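Local coordinates for glyoxalase family protein (Bacillus cereus, PDB 1ZSW) that is of unknown function but binds a zinc ion and belongs to the glyoxalase/bleomycin resistance/dioxygenase superfamily, at residues His31-Ala41 with Gly81-Val92; Tyr48-Met59 with His70-Gly78. One frame throughout, in Å; residues are numbered along the deposited sequence. Where two conformers were deposited one is given.

Contact 1: His31-Ala41 with Gly81-Val92; sequences HHHISMVTKNA and GTELSFFEIPLV. With ZN (zinc ion), chain B.
M36 folds over F86, its cross-strand partner, on the face of the sheet away from the zinc. Its CB sits 3.4 Å from F86 CE1, close to the rim of the ring. CG follows, 3.9 Å from the same CE1. The bend at chi2 (71°) sets SD above the ring face at a distance, 5.1 Å from the centroid; the bend at chi3 (72°) then turns CE back over that face. CE makes a CH-pi contact there and also touches L84 CB. The whole is a Met-aromatic contact between two buried side chains.

The backbones of H31-T38 and E83-E88 run parallel. S85 N, F87 N and I89 N donate to the carbonyls of I34, M36 and T38; I34, M36 and T38 donate back. These are the first and last strands of a beta-alpha-beta-beta-beta module, the repeating unit of the vicinal oxygen chelate fold. Beyond H31-T38 the sheet continues into strand 244-251. H32 and H33 both face A248 there, a classic beta bulge.

The other face carries the metal. H33 NE2 binds zinc at 2.1 Å, together with H246 and E294. H33 ND1 donates to H32 ND1 (2.8 Å, 174° at the hydrogen), which fixes the turn of the metal-binding ring. H32 NE2 is held in turn by T297 O. Next along this face, S35 OG and S85 OG form a short hydrogen bond of 2.6 Å, and S85 OG also meets H70 NE2.

At the far end K39 reaches along the turn after the second strand. Its NZ donates to both P90 O (2.8 Å) and V92 O. E88 OE1 receives A41 N at the start of helix 41-51, from above the carboxylate plane; N40 caps the same helix through E43 N.

Contact 2: Tyr48-Met59 with His70-Gly78; sequences YKNVLGLRRVKM and HLFYGDKTG
In Y73, CG stands anti to the carbonyl carbon (chi1 -54°), and this lays the ring flat under Y48. Y48 CB comes down over the centre of that ring, 3.6 Å from the centroid, as a CH-pi contact. The two tyrosine rings themselves meet only at a slant. The L54 side chain crosses that of Y73 at about a right angle, and its CD1 touches Y73 CB.

R55 has CG anti to its own N (chi1 -173°) and runs straight on to NE. That carries the guanidinium along the turn beyond G74. NH1 donates to K76 O at 2.7 Å, in the plane of that carbonyl but with a bent bond (144°). NH2 is taken by V308 O.

The backbones pair as an antiparallel hairpin. R55 and G74 exchange two hydrogen bonds. After R56 the register slips by one residue. V57 and K58 both face F72, a classic beta bulge. F72 O receives V57 N at 3.0 Å, from above the carbonyl plane, and K58 N only weakly. F72 N then gives a straight bond to K58 O (2.9 Å). The extra residue turns V57 toward the D75-G78 turn, where its CG1 lies 3.2 Å from D75 O and 3.5 Å from G78 N.

Strand 55-62 is the outermost strand at this end of the sheet, and strand 69-74 lies between it and strand 83-88. Helix 41-51 packs on the face that carries L71 and Y73, through A41, N45 and Y48. F72 points to the other face, near the zinc site.

Contacts 1 and 2 have their centres about 11 Å apart in the same mixed sheet. Along the chain the order is strand 31-38, helix 41-51, strands 55-62 and 69-74, then strand 83-88, so contact 2 falls between the two halves of contact 1. The seam is the neighbouring pair 69-74 and 83-88. There F86 N lies 2.9 Å from L71 O, a probable hydrogen bond, and H70 stacks on F87. The two contacts span four adjacent strands, from the sheet edge to strand 31-38, which supplies one zinc ligand, H33. They build one module of the fold. The other protein ligands come from strands 244-251 and 292-300, in the chain's second half, so both halves share the site.

Contact 1: His31-Ala41 with Gly81-Val92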
# COMPACT_ATOMS: atom_id res chain seq x y z
N HIS A 31 7.27 2.04 -0.23
CA HIS A 31 5.82 2.24 -0.32
C HIS A 31 5.33 3.08 0.85
O HIS A 31 5.82 2.96 2.00
CB HIS A 31 5.03 0.93 -0.31
CG HIS A 31 5.59 -0.13 -1.23
ND1 HIS A 31 5.87 0.13 -2.55
CD2 HIS A 31 5.87 -1.45 -1.03
CE1 HIS A 31 6.32 -0.98 -3.13
NE2 HIS A 31 6.34 -1.95 -2.23
N HIS A 32 4.27 3.85 0.58
CA HIS A 32 3.61 4.68 1.60
C HIS A 32 2.35 4.00 2.13
O HIS A 32 2.20 3.78 3.33
CB HIS A 32 3.29 6.07 1.01
CG HIS A 32 2.81 7.07 2.01
ND1 HIS A 32 1.54 7.06 2.54
CD2 HIS A 32 3.44 8.15 2.54
CE1 HIS A 32 1.39 8.10 3.35
NE2 HIS A 32 2.54 8.76 3.40
N HIS A 33 1.45 3.64 1.22
CA HIS A 33 0.25 2.89 1.58
C HIS A 33 -0.31 2.29 0.35
O HIS A 33 0.18 2.57 -0.76
CB HIS A 33 -0.83 3.79 2.25
CG HIS A 33 -1.38 4.87 1.38
ND1 HIS A 33 -0.81 6.13 1.31
CD2 HIS A 33 -2.51 4.93 0.61
CE1 HIS A 33 -1.52 6.90 0.49
NE2 HIS A 33 -2.56 6.19 0.06
N ILE A 34 -1.33 1.45 0.52
CA ILE A 34 -2.00 0.85 -0.63
C ILE A 34 -3.48 0.83 -0.29
O ILE A 34 -3.81 0.60 0.88
CB ILE A 34 -1.41 -0.57 -0.93
CG1 ILE A 34 -1.91 -1.17 -2.25
CG2 ILE A 34 -1.52 -1.52 0.29
CD1 ILE A 34 -0.92 -2.23 -2.81
N SER A 35 -4.31 1.15 -1.27
CA SER A 35 -5.76 1.35 -1.03
C SER A 35 -6.59 0.44 -1.91
O SER A 35 -6.27 0.29 -3.07
CB SER A 35 -6.15 2.82 -1.29
OG SER A 35 -5.48 3.59 -0.26
N MET A 36 -7.68 -0.07 -1.32
CA MET A 36 -8.51 -1.17 -1.87
C MET A 36 -9.98 -0.85 -1.70
O MET A 36 -10.36 0.10 -1.01
CB MET A 36 -8.22 -2.45 -1.06
CG MET A 36 -6.93 -3.20 -1.41
SD MET A 36 -5.41 -2.38 -0.93
CE MET A 36 -5.47 -2.60 0.85
N VAL A 37 -10.82 -1.64 -2.36
CA VAL A 37 -12.26 -1.54 -2.23
C VAL A 37 -12.79 -2.78 -1.52
O VAL A 37 -12.43 -3.90 -1.89
CB VAL A 37 -12.87 -1.44 -3.62
CG1 VAL A 37 -14.43 -1.51 -3.58
CG2 VAL A 37 -12.43 -0.13 -4.30
N THR A 38 -13.64 -2.55 -0.50
CA THR A 38 -14.37 -3.61 0.23
C THR A 38 -15.87 -3.39 0.08
O THR A 38 -16.33 -2.26 -0.05
CB THR A 38 -13.98 -3.70 1.73
OG1 THR A 38 -14.62 -4.84 2.33
CG2 THR A 38 -14.40 -2.47 2.51
N LYS A 39 -16.63 -4.49 0.10
CA LYS A 39 -18.08 -4.38 0.06
C LYS A 39 -18.68 -4.23 1.46
O LYS A 39 -19.83 -3.75 1.61
CB LYS A 39 -18.65 -5.65 -0.59
CG LYS A 39 -20.08 -5.50 -1.03
CD LYS A 39 -20.57 -6.77 -1.72
CE LYS A 39 -22.08 -6.69 -2.00
NZ LYS A 39 -22.47 -5.70 -3.05
N ASN A 40 -17.94 -4.65 2.49
CA ASN A 40 -18.52 -4.80 3.84
C ASN A 40 -17.50 -4.46 4.91
O ASN A 40 -16.60 -5.21 5.15
CB ASN A 40 -19.02 -6.23 4.03
CG ASN A 40 -19.82 -6.40 5.33
OD1 ASN A 40 -19.27 -6.43 6.42
ND2 ASN A 40 -21.13 -6.50 5.19
N ALA A 41 -17.66 -3.29 5.54
CA ALA A 41 -16.73 -2.83 6.56
C ALA A 41 -16.66 -3.74 7.78
O ALA A 41 -15.59 -3.92 8.32
CB ALA A 41 -17.03 -1.37 6.98
N GLY A 81 4.32 3.06 4.97
CA GLY A 81 4.87 1.72 4.76
C GLY A 81 4.04 0.60 5.40
O GLY A 81 4.22 -0.58 5.06
N THR A 82 3.12 0.95 6.30
CA THR A 82 2.38 -0.08 7.02
C THR A 82 0.89 -0.04 6.71
O THR A 82 0.15 -0.95 7.10
CB THR A 82 2.56 0.03 8.58
OG1 THR A 82 1.82 1.15 9.09
CG2 THR A 82 4.02 0.10 8.96
N GLU A 83 0.46 1.00 5.97
CA GLU A 83 -0.93 1.36 5.86
C GLU A 83 -1.62 0.62 4.71
O GLU A 83 -1.23 0.81 3.55
CB GLU A 83 -1.02 2.86 5.53
CG GLU A 83 -0.29 3.78 6.52
CD GLU A 83 -0.19 5.22 6.03
OE1 GLU A 83 -0.95 5.60 5.12
OE2 GLU A 83 0.69 5.96 6.54
N LEU A 84 -2.65 -0.17 5.05
CA LEU A 84 -3.60 -0.73 4.07
C LEU A 84 -4.91 -0.02 4.33
O LEU A 84 -5.40 -0.01 5.45
CB LEU A 84 -3.80 -2.24 4.25
CG LEU A 84 -2.63 -3.23 4.35
CD1 LEU A 84 -3.04 -4.62 3.82
CD2 LEU A 84 -1.32 -2.79 3.75
N SER A 85 -5.46 0.59 3.29
CA SER A 85 -6.74 1.27 3.51
C SER A 85 -7.80 0.72 2.55
O SER A 85 -7.47 0.17 1.49
CB SER A 85 -6.56 2.77 3.35
OG SER A 85 -6.76 3.16 2.01
N PHE A 86 -9.07 0.83 2.97
CA PHE A 86 -10.19 0.27 2.23
C PHE A 86 -11.33 1.26 2.20
O PHE A 86 -11.66 1.83 3.23
CB PHE A 86 -10.68 -1.00 2.96
CG PHE A 86 -9.71 -2.13 2.92
CD1 PHE A 86 -9.87 -3.10 1.92
CD2 PHE A 86 -8.66 -2.24 3.84
CE1 PHE A 86 -8.98 -4.13 1.83
CE2 PHE A 86 -7.74 -3.36 3.76
CZ PHE A 86 -7.94 -4.28 2.75
N PHE A 87 -11.91 1.44 1.01
CA PHE A 87 -13.15 2.23 0.83
C PHE A 87 -14.26 1.20 0.86
O PHE A 87 -14.20 0.22 0.11
CB PHE A 87 -13.12 2.92 -0.54
CG PHE A 87 -12.03 3.94 -0.64
CD1 PHE A 87 -10.83 3.64 -1.30
CD2 PHE A 87 -12.19 5.19 -0.06
CE1 PHE A 87 -9.81 4.59 -1.39
CE2 PHE A 87 -11.17 6.15 -0.14
CZ PHE A 87 -9.99 5.83 -0.81
N GLU A 88 -15.27 1.42 1.70
CA GLU A 88 -16.40 0.50 1.73
C GLU A 88 -17.43 0.98 0.74
O GLU A 88 -17.93 2.09 0.85
CB GLU A 88 -17.05 0.41 3.12
CG GLU A 88 -18.23 -0.60 3.08
CD GLU A 88 -19.23 -0.47 4.25
OE1 GLU A 88 -19.64 -1.50 4.83
OE2 GLU A 88 -19.59 0.66 4.59
N ILE A 89 -17.79 0.11 -0.21
CA ILE A 89 -18.77 0.47 -1.24
C ILE A 89 -19.78 -0.67 -1.23
O ILE A 89 -19.60 -1.66 -1.91
CB ILE A 89 -18.09 0.62 -2.62
CG1 ILE A 89 -16.93 1.65 -2.50
CG2 ILE A 89 -19.13 0.99 -3.72
CD1 ILE A 89 -16.27 2.05 -3.78
N PRO A 90 -20.82 -0.56 -0.37
CA PRO A 90 -21.77 -1.66 -0.13
C PRO A 90 -22.41 -2.34 -1.35
O PRO A 90 -22.70 -3.54 -1.26
CB PRO A 90 -22.82 -0.99 0.78
CG PRO A 90 -21.99 -0.02 1.57
CD PRO A 90 -21.12 0.60 0.49
N LEU A 91 -22.63 -1.62 -2.44
CA LEU A 91 -23.26 -2.23 -3.64
C LEU A 91 -22.29 -2.67 -4.72
O LEU A 91 -22.70 -3.08 -5.80
CB LEU A 91 -24.28 -1.29 -4.25
CG LEU A 91 -25.45 -0.94 -3.34
CD1 LEU A 91 -26.20 0.11 -4.02
CD2 LEU A 91 -26.33 -2.14 -3.09
N VAL A 92 -21.00 -2.58 -4.42
CA VAL A 92 -20.00 -3.02 -5.40
C VAL A 92 -20.13 -4.49 -5.77
O VAL A 92 -20.51 -5.29 -4.93
CB VAL A 92 -18.56 -2.65 -4.92
CG1 VAL A 92 -18.07 -3.62 -3.88
CG2 VAL A 92 -17.64 -2.61 -6.17
ZN ZN B . -3.98 6.97 -1.32

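Contact 2: Tyr48-Met59 with His70-Gly78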
# COMPACT_ATOMS: atom_id res chain seq x y z
N TYR A 48 -8.87 -7.63 8.97
CA TYR A 48 -7.57 -6.92 9.04
C TYR A 48 -7.12 -6.63 10.47
O TYR A 48 -5.94 -6.62 10.77
CB TYR A 48 -7.55 -5.65 8.11
CG TYR A 48 -7.55 -6.16 6.70
CD1 TYR A 48 -8.74 -6.40 6.03
CD2 TYR A 48 -6.35 -6.57 6.12
CE1 TYR A 48 -8.76 -7.01 4.73
CE2 TYR A 48 -6.35 -7.15 4.84
CZ TYR A 48 -7.55 -7.37 4.18
OH TYR A 48 -7.52 -7.99 2.92
N LYS A 49 -8.09 -6.44 11.36
CA LYS A 49 -7.78 -6.17 12.76
C LYS A 49 -7.74 -7.46 13.57
O LYS A 49 -6.73 -7.78 14.16
CB LYS A 49 -8.78 -5.17 13.34
CG LYS A 49 -8.52 -4.84 14.81
CD LYS A 49 -9.45 -3.71 15.29
CE LYS A 49 -10.89 -4.17 15.28
NZ LYS A 49 -11.21 -5.14 16.37
N ASN A 50 -8.82 -8.22 13.55
CA ASN A 50 -8.86 -9.42 14.43
C ASN A 50 -8.02 -10.59 13.92
O ASN A 50 -7.32 -11.21 14.71
CB ASN A 50 -10.30 -9.82 14.73
CG ASN A 50 -11.03 -8.72 15.48
OD1 ASN A 50 -12.10 -8.27 15.07
ND2 ASN A 50 -10.41 -8.22 16.55
N VAL A 51 -8.07 -10.86 12.62
CA VAL A 51 -7.34 -12.03 12.10
C VAL A 51 -5.89 -11.67 11.84
O VAL A 51 -4.97 -12.32 12.31
CB VAL A 51 -8.03 -12.64 10.86
CG1 VAL A 51 -7.23 -13.85 10.32
CG2 VAL A 51 -9.50 -13.03 11.18
N LEU A 52 -5.67 -10.59 11.09
CA LEU A 52 -4.29 -10.19 10.77
C LEU A 52 -3.56 -9.41 11.88
O LEU A 52 -2.33 -9.22 11.84
CB LEU A 52 -4.30 -9.36 9.47
CG LEU A 52 -4.63 -10.09 8.18
CD1 LEU A 52 -4.01 -9.21 7.06
CD2 LEU A 52 -4.03 -11.50 8.18
N GLY A 53 -4.33 -8.95 12.87
CA GLY A 53 -3.74 -8.33 14.05
C GLY A 53 -3.27 -6.90 13.89
O GLY A 53 -2.51 -6.42 14.72
N LEU A 54 -3.63 -6.25 12.77
CA LEU A 54 -3.18 -4.88 12.50
C LEU A 54 -4.03 -3.94 13.36
O LEU A 54 -5.14 -4.31 13.77
CB LEU A 54 -3.38 -4.49 11.02
CG LEU A 54 -2.64 -5.41 10.05
CD1 LEU A 54 -3.05 -4.97 8.65
CD2 LEU A 54 -1.17 -5.29 10.17
N ARG A 55 -3.48 -2.75 13.61
CA ARG A 55 -4.28 -1.72 14.31
C ARG A 55 -5.18 -0.99 13.34
O ARG A 55 -4.72 -0.62 12.26
CB ARG A 55 -3.37 -0.69 14.94
CG ARG A 55 -4.18 0.33 15.84
CD ARG A 55 -3.22 1.24 16.57
NE ARG A 55 -4.01 1.92 17.61
CZ ARG A 55 -3.54 2.83 18.46
NH1 ARG A 55 -2.27 3.21 18.43
NH2 ARG A 55 -4.37 3.33 19.36
N ARG A 56 -6.44 -0.75 13.71
CA ARG A 56 -7.26 0.16 12.90
C ARG A 56 -6.84 1.55 13.31
O ARG A 56 -7.18 1.99 14.41
CB ARG A 56 -8.75 -0.04 13.08
CG ARG A 56 -9.52 1.00 12.22
CD ARG A 56 -10.99 0.73 12.26
NE ARG A 56 -11.56 1.33 13.48
CZ ARG A 56 -12.31 0.69 14.37
NH1 ARG A 56 -12.61 -0.60 14.22
NH2 ARG A 56 -12.79 1.34 15.41
N VAL A 57 -6.06 2.20 12.46
CA VAL A 57 -5.42 3.47 12.83
C VAL A 57 -6.30 4.66 12.51
O VAL A 57 -6.06 5.75 13.02
CB VAL A 57 -3.99 3.63 12.25
CG1 VAL A 57 -3.07 2.57 12.86
CG2 VAL A 57 -3.97 3.48 10.71
N LYS A 58 -7.28 4.48 11.62
CA LYS A 58 -8.19 5.58 11.28
C LYS A 58 -9.48 5.06 10.71
O LYS A 58 -9.51 4.19 9.83
CB LYS A 58 -7.54 6.58 10.31
CG LYS A 58 -8.10 8.02 10.45
CD LYS A 58 -7.02 8.90 11.11
CE LYS A 58 -7.57 10.05 11.93
NZ LYS A 58 -6.61 10.39 13.04
N MET A 59 -10.57 5.58 11.26
CA MET A 59 -11.90 5.28 10.79
C MET A 59 -12.42 6.62 10.33
O MET A 59 -12.70 7.49 11.16
CB MET A 59 -12.76 4.72 11.92
CG MET A 59 -14.20 4.50 11.55
SD MET A 59 -15.06 3.48 12.77
CE MET A 59 -14.86 4.46 14.26
N HIS A 70 -13.89 5.05 4.85
CA HIS A 70 -12.51 4.83 4.48
C HIS A 70 -11.80 4.37 5.76
O HIS A 70 -11.68 5.11 6.73
CB HIS A 70 -11.88 6.10 3.86
CG HIS A 70 -10.56 5.88 3.21
ND1 HIS A 70 -9.73 6.92 2.83
CD2 HIS A 70 -9.90 4.73 2.89
CE1 HIS A 70 -8.64 6.42 2.27
NE2 HIS A 70 -8.71 5.10 2.31
N LEU A 71 -11.36 3.11 5.79
CA LEU A 71 -10.74 2.54 6.97
C LEU A 71 -9.25 2.25 6.74
O LEU A 71 -8.87 1.72 5.67
CB LEU A 71 -11.45 1.21 7.33
CG LEU A 71 -12.98 1.18 7.33
CD1 LEU A 71 -13.38 -0.18 7.77
CD2 LEU A 71 -13.55 2.24 8.29
N PHE A 72 -8.37 2.71 7.64
CA PHE A 72 -6.94 2.42 7.51
C PHE A 72 -6.57 1.45 8.62
O PHE A 72 -7.08 1.54 9.76
CB PHE A 72 -6.01 3.65 7.71
CG PHE A 72 -6.04 4.68 6.60
CD1 PHE A 72 -7.11 5.57 6.49
CD2 PHE A 72 -4.96 4.81 5.72
CE1 PHE A 72 -7.12 6.56 5.51
CE2 PHE A 72 -4.96 5.80 4.72
CZ PHE A 72 -6.04 6.67 4.61
N TYR A 73 -5.69 0.51 8.25
CA TYR A 73 -5.02 -0.42 9.18
C TYR A 73 -3.51 -0.28 9.01
O TYR A 73 -3.00 -0.00 7.92
CB TYR A 73 -5.44 -1.85 8.82
CG TYR A 73 -6.95 -2.05 8.78
CD1 TYR A 73 -7.66 -1.89 7.58
CD2 TYR A 73 -7.69 -2.32 9.97
CE1 TYR A 73 -9.04 -2.06 7.52
CE2 TYR A 73 -9.09 -2.47 9.91
CZ TYR A 73 -9.74 -2.34 8.68
OH TYR A 73 -11.10 -2.49 8.55
N GLY A 74 -2.77 -0.53 10.08
CA GLY A 74 -1.33 -0.48 10.01
C GLY A 74 -0.71 -0.82 11.33
O GLY A 74 -1.27 -1.58 12.09
N ASP A 75 0.44 -0.22 11.57
CA ASP A 75 1.19 -0.46 12.79
C ASP A 75 0.66 0.45 13.91
O ASP A 75 -0.40 1.03 13.77
CB ASP A 75 2.72 -0.32 12.57
CG ASP A 75 3.19 1.12 12.42
OD1 ASP A 75 2.34 2.01 12.29
OD2 ASP A 75 4.43 1.36 12.39
N LYS A 76 1.43 0.56 14.99
CA LYS A 76 0.97 1.34 16.16
C LYS A 76 0.44 2.73 15.80
O LYS A 76 -0.59 3.16 16.32
CB LYS A 76 2.10 1.46 17.18
CG LYS A 76 1.69 2.16 18.50
CD LYS A 76 2.93 2.28 19.38
CE LYS A 76 2.63 3.04 20.66
NZ LYS A 76 1.77 2.20 21.54
N THR A 77 1.12 3.42 14.89
CA THR A 77 0.72 4.78 14.50
C THR A 77 0.24 4.90 13.05
O THR A 77 -0.01 6.00 12.53
CB THR A 77 1.87 5.80 14.68
OG1 THR A 77 2.97 5.43 13.84
CG2 THR A 77 2.34 5.84 16.13
N GLY A 78 0.16 3.78 12.35
CA GLY A 78 -0.22 3.85 10.96
C GLY A 78 0.89 4.48 10.16
O GLY A 78 0.63 5.23 9.20
O HOH W 1 -1.37 3.61 21.34